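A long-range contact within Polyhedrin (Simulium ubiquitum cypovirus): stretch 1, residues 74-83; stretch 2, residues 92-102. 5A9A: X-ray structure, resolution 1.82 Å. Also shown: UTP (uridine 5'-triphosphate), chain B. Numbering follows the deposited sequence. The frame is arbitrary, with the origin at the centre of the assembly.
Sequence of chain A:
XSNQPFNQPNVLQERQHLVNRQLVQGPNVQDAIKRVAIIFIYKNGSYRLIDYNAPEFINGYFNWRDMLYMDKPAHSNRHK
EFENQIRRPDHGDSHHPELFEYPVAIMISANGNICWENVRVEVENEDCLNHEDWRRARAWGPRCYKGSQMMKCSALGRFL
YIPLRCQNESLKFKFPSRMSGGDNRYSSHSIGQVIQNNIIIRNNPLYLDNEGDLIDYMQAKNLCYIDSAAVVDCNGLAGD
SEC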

ATOM      1  N   ALA A  74      15.699  19.294  -6.609  1.00 39.40           N
ATOM      2  CA  ALA A  74      16.927  20.068  -6.438  1.00 42.80           C
ATOM      3  C   ALA A  74      17.829  19.473  -5.357  1.00 46.17           C
ATOM      4  O   ALA A  74      19.040  19.694  -5.359  1.00 42.75           O
ATOM      5  CB  ALA A  74      16.601  21.519  -6.105  1.00 40.82           C
ATOM      6  N   HIS A  75      17.237  18.721  -4.433  1.00 43.04           N
ATOM      7  CA  HIS A  75      17.989  18.157  -3.316  1.00 39.84           C
ATOM      8  C   HIS A  75      18.030  16.631  -3.372  1.00 37.17           C
ATOM      9  O   HIS A  75      18.428  15.981  -2.406  1.00 30.82           O
ATOM     10  CB  HIS A  75      17.373  18.606  -1.989  1.00 43.29           C
ATOM     11  CG  HIS A  75      17.197  20.088  -1.876  1.00 49.41           C
ATOM     12  ND1 HIS A  75      15.959  20.696  -1.891  1.00 48.97           N
ATOM     13  CD2 HIS A  75      18.103  21.087  -1.752  1.00 48.36           C
ATOM     14  CE1 HIS A  75      16.111  22.003  -1.779  1.00 52.72           C
ATOM     15  NE2 HIS A  75      17.403  22.266  -1.693  1.00 55.23           N
ATOM     16  N   SER A  76      17.628  16.063  -4.505  1.00 37.57           N
ATOM     17  CA  SER A  76      17.545  14.612  -4.646  1.00 34.32           C
ATOM     18  C   SER A  76      18.916  13.949  -4.527  1.00 31.97           C
ATOM     19  O   SER A  76      19.054  12.902  -3.897  1.00 29.59           O
ATOM     20  CB  SER A  76      16.895  14.238  -5.983  1.00 39.51           C
ATOM     21  OG  SER A  76      17.744  14.521  -7.084  1.00 51.45           O
ATOM     22  N   ASN A  77      19.929  14.566  -5.128  1.00 31.95           N
ATOM     23  CA  ASN A  77      21.272  13.999  -5.122  1.00 31.33           C
ATOM     24  C   ASN A  77      21.848  14.000  -3.710  1.00 31.31           C
ATOM     25  O   ASN A  77      22.405  13.002  -3.250  1.00 22.37           O
ATOM     26  CB  ASN A  77      22.187  14.782  -6.062  1.00 36.41           C
ATOM     27  CG  ASN A  77      23.240  13.906  -6.713  1.00 45.23           C
ATOM     28  OD1 ASN A  77      22.989  13.281  -7.746  1.00 36.98           O
ATOM     29  ND2 ASN A  77      24.426  13.854  -6.114  1.00 46.40           N
ATOM     30  N   ARG A  78      21.709  15.133  -3.029  1.00 24.38           N
ATOM     31  CA  ARG A  78      22.144  15.252  -1.646  1.00 24.70           C
ATOM     32  C   ARG A  78      21.478  14.192  -0.776  1.00 22.37           C
ATOM     33  O   ARG A  78      22.124  13.560   0.059  1.00 20.31           O
ATOM     34  CB  ARG A  78      21.808  16.641  -1.102  1.00 28.51           C
ATOM     35  CG  ARG A  78      22.112  16.810   0.378  1.00 29.54           C
ATOM     36  CD  ARG A  78      21.779  18.213   0.858  1.00 33.18           C
ATOM     37  NE  ARG A  78      22.390  19.235   0.013  1.00 38.41           N
ATOM     38  CZ  ARG A  78      23.670  19.590   0.072  1.00 39.51           C
ATOM     39  NH1 ARG A  78      24.491  19.002   0.933  1.00 36.52           N
ATOM     40  NH2 ARG A  78      24.133  20.532  -0.738  1.00 45.48           N
ATOM     41  N   HIS A  79      20.179  14.000  -0.978  1.00 21.32           N
ATOM     42  CA  HIS A  79      19.413  13.070  -0.158  1.00 22.40           C
ATOM     43  C   HIS A  79      19.742  11.617  -0.501  1.00 21.07           C
ATOM     44  O   HIS A  79      19.780  10.759   0.381  1.00 19.40           O
ATOM     45  CB  HIS A  79      17.915  13.347  -0.301  1.00 24.38           C
ATOM     46  CG  HIS A  79      17.488  14.649   0.304  1.00 27.80           C
ATOM     47  ND1 HIS A  79      16.277  15.243   0.024  1.00 31.13           N
ATOM     48  CD2 HIS A  79      18.115  15.469   1.181  1.00 29.13           C
ATOM     49  CE1 HIS A  79      16.177  16.374   0.699  1.00 31.99           C
ATOM     50  NE2 HIS A  79      17.280  16.534   1.408  1.00 26.75           N
ATOM     51  N   LYS A  80      19.987  11.347  -1.778  1.00 21.58           N
ATOM     52  CA  LYS A  80      20.413  10.018  -2.199  1.00 20.30           C
ATOM     53  C   LYS A  80      21.736   9.635  -1.541  1.00 20.49           C
ATOM     54  O   LYS A  80      21.880   8.531  -1.013  1.00 18.74           O
ATOM     55  CB  LYS A  80      20.568   9.945  -3.718  1.00 21.21           C
ATOM     56  CG  LYS A  80      21.094   8.600  -4.205  1.00 24.93           C
ATOM     57  CD  LYS A  80      21.196   8.543  -5.718  1.00 29.19           C
ATOM     58  CE  LYS A  80      22.417   9.287  -6.227  1.00 36.16           C
ATOM     59  NZ  LYS A  80      22.458   9.311  -7.715  1.00 45.74           N
ATOM     60  N   GLU A  81      22.703  10.546  -1.581  1.00 18.72           N
ATOM     61  CA  GLU A  81      24.032  10.263  -1.054  1.00 18.90           C
ATOM     62  C   GLU A  81      24.001  10.108   0.461  1.00 17.77           C
ATOM     63  O   GLU A  81      24.682   9.250   1.021  1.00 16.53           O
ATOM     64  CB  GLU A  81      25.016  11.366  -1.444  1.00 19.81           C
ATOM     65  CG  GLU A  81      25.232  11.497  -2.939  1.00 20.65           C
ATOM     66  CD  GLU A  81      25.691  10.200  -3.576  1.00 23.65           C
ATOM     67  OE1 GLU A  81      26.161   9.299  -2.843  1.00 19.08           O
ATOM     68  OE2 GLU A  81      25.585  10.080  -4.812  1.00 27.55           O
ATOM     69  N   PHE A  82      23.210  10.941   1.129  1.00 16.24           N
ATOM     70  CA  PHE A  82      23.080  10.825   2.572  1.00 16.94           C
ATOM     71  C   PHE A  82      22.453   9.474   2.908  1.00 16.79           C
ATOM     72  O   PHE A  82      22.882   8.792   3.837  1.00 14.35           O
ATOM     73  CB  PHE A  82      22.239  11.963   3.152  1.00 17.14           C
ATOM     74  CG  PHE A  82      22.433  12.158   4.630  1.00 18.83           C
ATOM     75  CD1 PHE A  82      21.713  11.402   5.546  1.00 16.88           C
ATOM     76  CD2 PHE A  82      23.348  13.086   5.104  1.00 18.19           C
ATOM     77  CE1 PHE A  82      21.895  11.579   6.908  1.00 18.16           C
ATOM     78  CE2 PHE A  82      23.534  13.267   6.464  1.00 20.26           C
ATOM     79  CZ  PHE A  82      22.807  12.513   7.366  1.00 19.35           C
ATOM     80  N   GLU A  83      21.443   9.080   2.139  1.00 16.06           N
ATOM     81  CA  GLU A  83      20.797   7.792   2.364  1.00 17.85           C
ATOM     82  C   GLU A  83      21.785   6.642   2.163  1.00 17.96           C
ATOM     83  O   GLU A  83      21.776   5.668   2.914  1.00 16.11           O
ATOM     84  CB  GLU A  83      19.584   7.607   1.450  1.00 17.31           C
ATOM     85  CG  GLU A  83      18.810   6.333   1.758  1.00 16.93           C
ATOM     86  CD  GLU A  83      17.538   6.196   0.951  1.00 19.31           C
ATOM     87  OE1 GLU A  83      17.376   6.919  -0.059  1.00 17.28           O
ATOM     88  OE2 GLU A  83      16.700   5.351   1.331  1.00 19.10           O
ATOM     89  N   GLY A  92      28.283   6.549   0.399  1.00 17.38           N
ATOM     90  CA  GLY A  92      27.624   7.787   0.021  1.00 19.56           C
ATOM     91  C   GLY A  92      28.599   8.934  -0.156  1.00 18.17           C
ATOM     92  O   GLY A  92      29.430   9.191   0.712  1.00 18.13           O
ATOM     93  N   ASP A  93      28.504   9.622  -1.289  1.00 19.59           N
ATOM     94  CA  ASP A  93      29.275  10.840  -1.499  1.00 19.03           C
ATOM     95  C   ASP A  93      28.588  11.962  -0.727  1.00 20.09           C
ATOM     96  O   ASP A  93      28.036  12.896  -1.307  1.00 17.77           O
ATOM     97  CB  ASP A  93      29.373  11.173  -2.990  1.00 19.90           C
ATOM     98  CG  ASP A  93      30.359  12.289  -3.273  1.00 20.74           C
ATOM     99  OD1 ASP A  93      31.116  12.663  -2.353  1.00 20.95           O
ATOM    100  OD2 ASP A  93      30.381  12.787  -4.419  1.00 21.84           O
ATOM    101  N   SER A  94      28.627  11.844   0.596  1.00 19.33           N
ATOM    102  CA  SER A  94      27.920  12.750   1.491  1.00 20.42           C
ATOM    103  C   SER A  94      28.922  13.398   2.442  1.00 20.46           C
ATOM    104  O   SER A  94      29.759  12.709   3.024  1.00 20.36           O
ATOM    105  CB  SER A  94      26.854  11.970   2.265  1.00 19.57           C
ATOM    106  OG  SER A  94      26.231  12.765   3.255  1.00 19.73           O
ATOM    107  N   HIS A  95      28.835  14.716   2.604  1.00 20.22           N
ATOM    108  CA  HIS A  95      29.904  15.472   3.252  1.00 20.98           C
ATOM    109  C   HIS A  95      29.522  16.148   4.567  1.00 20.38           C
ATOM    110  O   HIS A  95      30.318  16.913   5.105  1.00 18.88           O
ATOM    111  CB  HIS A  95      30.426  16.557   2.305  1.00 25.83           C
ATOM    112  CG  HIS A  95      30.506  16.130   0.874  1.00 29.95           C
ATOM    113  ND1 HIS A  95      30.100  16.939  -0.166  1.00 33.70           N
ATOM    114  CD2 HIS A  95      30.954  14.983   0.307  1.00 27.85           C
ATOM    115  CE1 HIS A  95      30.287  16.307  -1.311  1.00 35.92           C
ATOM    116  NE2 HIS A  95      30.804  15.119  -1.052  1.00 31.91           N
ATOM    117  N   HIS A  96      28.323  15.890   5.082  1.00 18.61           N
ATOM    118  CA  HIS A  96      27.902  16.513   6.337  1.00 19.52           C
ATOM    119  C   HIS A  96      27.298  15.486   7.286  1.00 18.86           C
ATOM    120  O   HIS A  96      26.600  14.573   6.849  1.00 18.29           O
ATOM    121  CB  HIS A  96      26.884  17.629   6.077  1.00 18.08           C
ATOM    122  CG  HIS A  96      27.380  18.698   5.154  1.00 21.33           C
ATOM    123  ND1 HIS A  96      28.369  19.589   5.511  1.00 19.71           N
ATOM    124  CD2 HIS A  96      27.012  19.030   3.895  1.00 25.63           C
ATOM    125  CE1 HIS A  96      28.598  20.415   4.506  1.00 24.98           C
ATOM    126  NE2 HIS A  96      27.788  20.097   3.512  1.00 26.75           N
ATOM    127  N   PRO A  97      27.565  15.634   8.594  1.00 18.41           N
ATOM    128  CA  PRO A  97      27.029  14.679   9.569  1.00 19.86           C
ATOM    129  C   PRO A  97      25.503  14.623   9.590  1.00 20.49           C
ATOM    130  O   PRO A  97      24.956  13.540   9.790  1.00 18.15           O
ATOM    131  CB  PRO A  97      27.571  15.199  10.903  1.00 20.23           C
ATOM    132  CG  PRO A  97      28.819  15.923  10.537  1.00 21.77           C
ATOM    133  CD  PRO A  97      28.509  16.577   9.220  1.00 18.84           C
ATOM    134  N   GLU A  98      24.831  15.752   9.382  1.00 17.76           N
ATOM    135  CA  GLU A  98      23.371  15.780   9.447  1.00 19.50           C
ATOM    136  C   GLU A  98      22.731  16.516   8.271  1.00 18.75           C
ATOM    137  O   GLU A  98      23.337  17.402   7.665  1.00 16.87           O
ATOM    138  CB  GLU A  98      22.914  16.416  10.762  1.00 20.10           C
ATOM    139  CG  GLU A  98      23.320  15.636  11.997  1.00 23.41           C
ATOM    140  CD  GLU A  98      22.808  16.264  13.282  1.00 33.55           C
ATOM    141  OE1 GLU A  98      21.859  17.072  13.217  1.00 31.35           O
ATOM    142  OE2 GLU A  98      23.353  15.940  14.358  1.00 41.11           O
ATOM    143  N   LEU A  99      21.498  16.130   7.957  1.00 17.05           N
ATOM    144  CA  LEU A  99      20.708  16.813   6.946  1.00 19.34           C
ATOM    145  C   LEU A  99      19.841  17.880   7.604  1.00 22.19           C
ATOM    146  O   LEU A  99      19.270  17.655   8.671  1.00 19.05           O
ATOM    147  CB  LEU A  99      19.792  15.831   6.212  1.00 19.02           C
ATOM    148  CG  LEU A  99      20.393  14.848   5.207  1.00 20.44           C
ATOM    149  CD1 LEU A  99      19.274  14.019   4.592  1.00 19.38           C
ATOM    150  CD2 LEU A  99      21.178  15.564   4.123  1.00 21.65           C
ATOM    151  N   PHE A 100      19.750  19.041   6.966  1.00 21.95           N
ATOM    152  CA  PHE A 100      18.798  20.063   7.376  1.00 22.80           C
ATOM    153  C   PHE A 100      17.377  19.494   7.423  1.00 20.50           C
ATOM    154  O   PHE A 100      16.574  19.895   8.264  1.00 18.35           O
ATOM    155  CB  PHE A 100      18.836  21.247   6.402  1.00 24.80           C
ATOM    156  CG  PHE A 100      20.050  22.126   6.550  1.00 25.03           C
ATOM    157  CD1 PHE A 100      20.741  22.204   7.749  1.00 21.98           C
ATOM    158  CD2 PHE A 100      20.493  22.887   5.481  1.00 29.15           C
ATOM    159  CE1 PHE A 100      21.854  23.019   7.875  1.00 19.84           C
ATOM    160  CE2 PHE A 100      21.605  23.705   5.602  1.00 26.74           C
ATOM    161  CZ  PHE A 100      22.285  23.770   6.799  1.00 21.61           C
ATOM    162  N   GLU A 101      17.074  18.557   6.527  1.00 18.55           N
ATOM    163  CA  GLU A 101      15.693  18.112   6.330  1.00 20.30           C
ATOM    164  C   GLU A 101      15.288  16.838   7.072  1.00 18.36           C
ATOM    165  O   GLU A 101      14.187  16.323   6.858  1.00 16.43           O
ATOM    166  CB  GLU A 101      15.401  17.913   4.842  1.00 22.35           C
ATOM    167  CG  GLU A 101      15.277  19.205   4.057  1.00 29.69           C
ATOM    168  CD  GLU A 101      14.485  19.028   2.776  1.00 34.79           C
ATOM    169  OE1 GLU A 101      13.856  17.961   2.606  1.00 35.65           O
ATOM    170  OE2 GLU A 101      14.489  19.956   1.940  1.00 35.46           O
ATOM    171  N   TYR A 102      16.156  16.313   7.927  1.00 16.96           N
ATOM    172  CA  TYR A 102      15.761  15.172   8.742  1.00 17.28           C
ATOM    173  C   TYR A 102      15.175  15.687  10.054  1.00 16.92           C
ATOM    174  O   TYR A 102      15.746  16.575  10.682  1.00 17.48           O
ATOM    175  CB  TYR A 102      16.937  14.229   9.002  1.00 18.83           C
ATOM    176  CG  TYR A 102      16.523  12.963   9.715  1.00 20.84           C
ATOM    177  CD1 TYR A 102      16.346  12.945  11.089  1.00 20.21           C
ATOM    178  CD2 TYR A 102      16.296  11.788   9.011  1.00 19.06           C
ATOM    179  CE1 TYR A 102      15.956  11.801  11.744  1.00 21.48           C
ATOM    180  CE2 TYR A 102      15.909  10.632   9.660  1.00 18.16           C
ATOM    181  CZ  TYR A 102      15.741  10.648  11.029  1.00 18.44           C
ATOM    182  OH  TYR A 102      15.357   9.509  11.692  1.00 19.29           O
TER
HETATM  183  PA  UTP B1245      25.607  24.518  -0.272  1.00 69.07           P
HETATM  184  O1A UTP B1245      26.657  24.267   0.783  1.00 50.82           O
HETATM  185  O2A UTP B1245      24.774  25.776  -0.230  1.00 52.36           O
HETATM  186  O3A UTP B1245      26.297  24.411  -1.722  1.00 54.39           O
HETATM  187  O5' UTP B1245      24.592  23.274  -0.272  1.00 55.90           O
HETATM  188  PB  UTP B1245      27.513  23.396  -2.016  1.00 64.62           P
HETATM  189  O1B UTP B1245      27.532  23.133  -3.501  1.00 55.51           O
HETATM  190  O2B UTP B1245      28.745  23.923  -1.324  1.00 56.76           O
HETATM  191  O3B UTP B1245      27.072  22.026  -1.293  1.00 56.20           O
HETATM  192  PG  UTP B1245      28.154  21.065  -0.585  1.00 59.07           P
HETATM  193  O1G UTP B1245      29.479  21.639  -1.016  1.00 52.01           O
HETATM  194  O2G UTP B1245      27.859  19.696  -1.136  1.00 45.17           O
HETATM  195  O3G UTP B1245      27.834  21.225   0.880  1.00 50.30           O
HETATM  196  C5' UTP B1245      23.242  23.427   0.162  1.00 46.42           C
HETATM  197  C4' UTP B1245      23.145  23.114   1.649  1.00 47.62           C
HETATM  198  O4' UTP B1245      21.864  22.583   1.995  1.00 46.30           O
HETATM  199  C1' UTP B1245      22.024  21.763   3.152  1.00 39.32           C
HETATM  200  C2' UTP B1245      23.414  21.154   3.042  1.00 40.95           C
HETATM  201  O2' UTP B1245      24.079  21.110   4.309  1.00 35.01           O
HETATM  202  C3' UTP B1245      24.160  22.071   2.087  1.00 44.40           C
HETATM  203  O3' UTP B1245      25.259  22.698   2.748  1.00 41.97           O
HETATM  204  N1  UTP B1245      20.955  20.766   3.246  1.00 41.29           N
HETATM  205  C6  UTP B1245      19.827  20.933   2.553  1.00 41.92           C
HETATM  206  C2  UTP B1245      21.097  19.646   4.089  1.00 31.84           C
HETATM  207  O2  UTP B1245      22.144  19.491   4.743  1.00 35.66           O
HETATM  208  N3  UTP B1245      20.117  18.744   4.186  1.00 40.45           N
HETATM  209  C4  UTP B1245      18.980  18.892   3.495  1.00 38.49           C
HETATM  210  O4  UTP B1245      18.070  18.042   3.597  1.00 28.38           O
HETATM  211  C5  UTP B1245      18.812  19.992   2.662  1.00 43.61           C
HETATM  212  O   HOH W   1      13.708  19.674  -0.663  1.00 40.08           O
HETATM  213  O   HOH W   2      24.442  14.441   1.584  1.00 22.96           O

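The first stretch enters a helix that runs from Ser76 through Glu83 and beyond, with His75 at the N-cap position just before it. Regular i to i+4 bonds, such as Phe82 N to Arg78 O at 3.0 Å, hold its backbone. The second stretch has no regular helix or strand; it closes in a type I turn from Leu99 to Tyr102, whose Tyr102 N to Leu99 O bond is weak at 3.5 Å. The two backbones come nearest at Glu81 and Gly92, with CA atoms 4.5 Å apart. Here Gly92 CA makes a CH...O contact of 3.4 Å with Glu81 O. Glycine suits this place because an ideal CB would lie 2.2 Å from Glu81 O, a clash.

Glu81 also holds the next residue: Asp93 N donates to Glu81 OE1 at 2.8 Å, so the carboxylate satisfies a backbone amide in a segment without regular structure. The Asp93 side chain leads away from the helix, and its OD1 accepts a hydrogen bond of 2.8 Å from His95 NE2.

Phe82, buried, is the centre of the contact. Leu99 CG sits over its ring face, 3.5 Å from the centroid and only 14° off the ring normal, a CH-pi interaction that a branched aliphatic side chain makes well. The backbone carbonyls of the second stretch approach the ring edge instead: Phe82 CE2 lies 3.4 Å from His96 O, and Phe82 CZ lies 3.4 Å from Pro97 O. Such an arrangement suits an aromatic ring, whose edge hydrogens carry slight positive charge while its face accepts C-H groups. Ser94 is small enough to pack close by, and water 2 bridges Ser94 OG (3.0 Å) and Arg78 O (2.9 Å).

The remaining side chains meet around the UTP. His79 NE2 donates to UTP O4 at 2.8 Å, and Glu101 N makes a weak bond of 3.1 Å to that same O4, so one uracil oxygen joins helix and turn. Leu99 CD2 lies 3.4 Å from UTP N3, carrying the apolar packing up to the base. At the phosphates, His96 NE2 donates to UTP O3G at 2.9 Å, while Arg78 NH2 makes a weak bond to UTP O3B at 3.3 Å; the long arginine side chain lets a helix residue reach the triphosphate. Glu101 and His75 are too far apart for a direct bond, with His75 ND1 and Glu101 OE2 4.2 Å apart, but water 1 links them, lying 2.8 Å from His75 ND1 and donating to Glu101 OE2 at 2.7 Å.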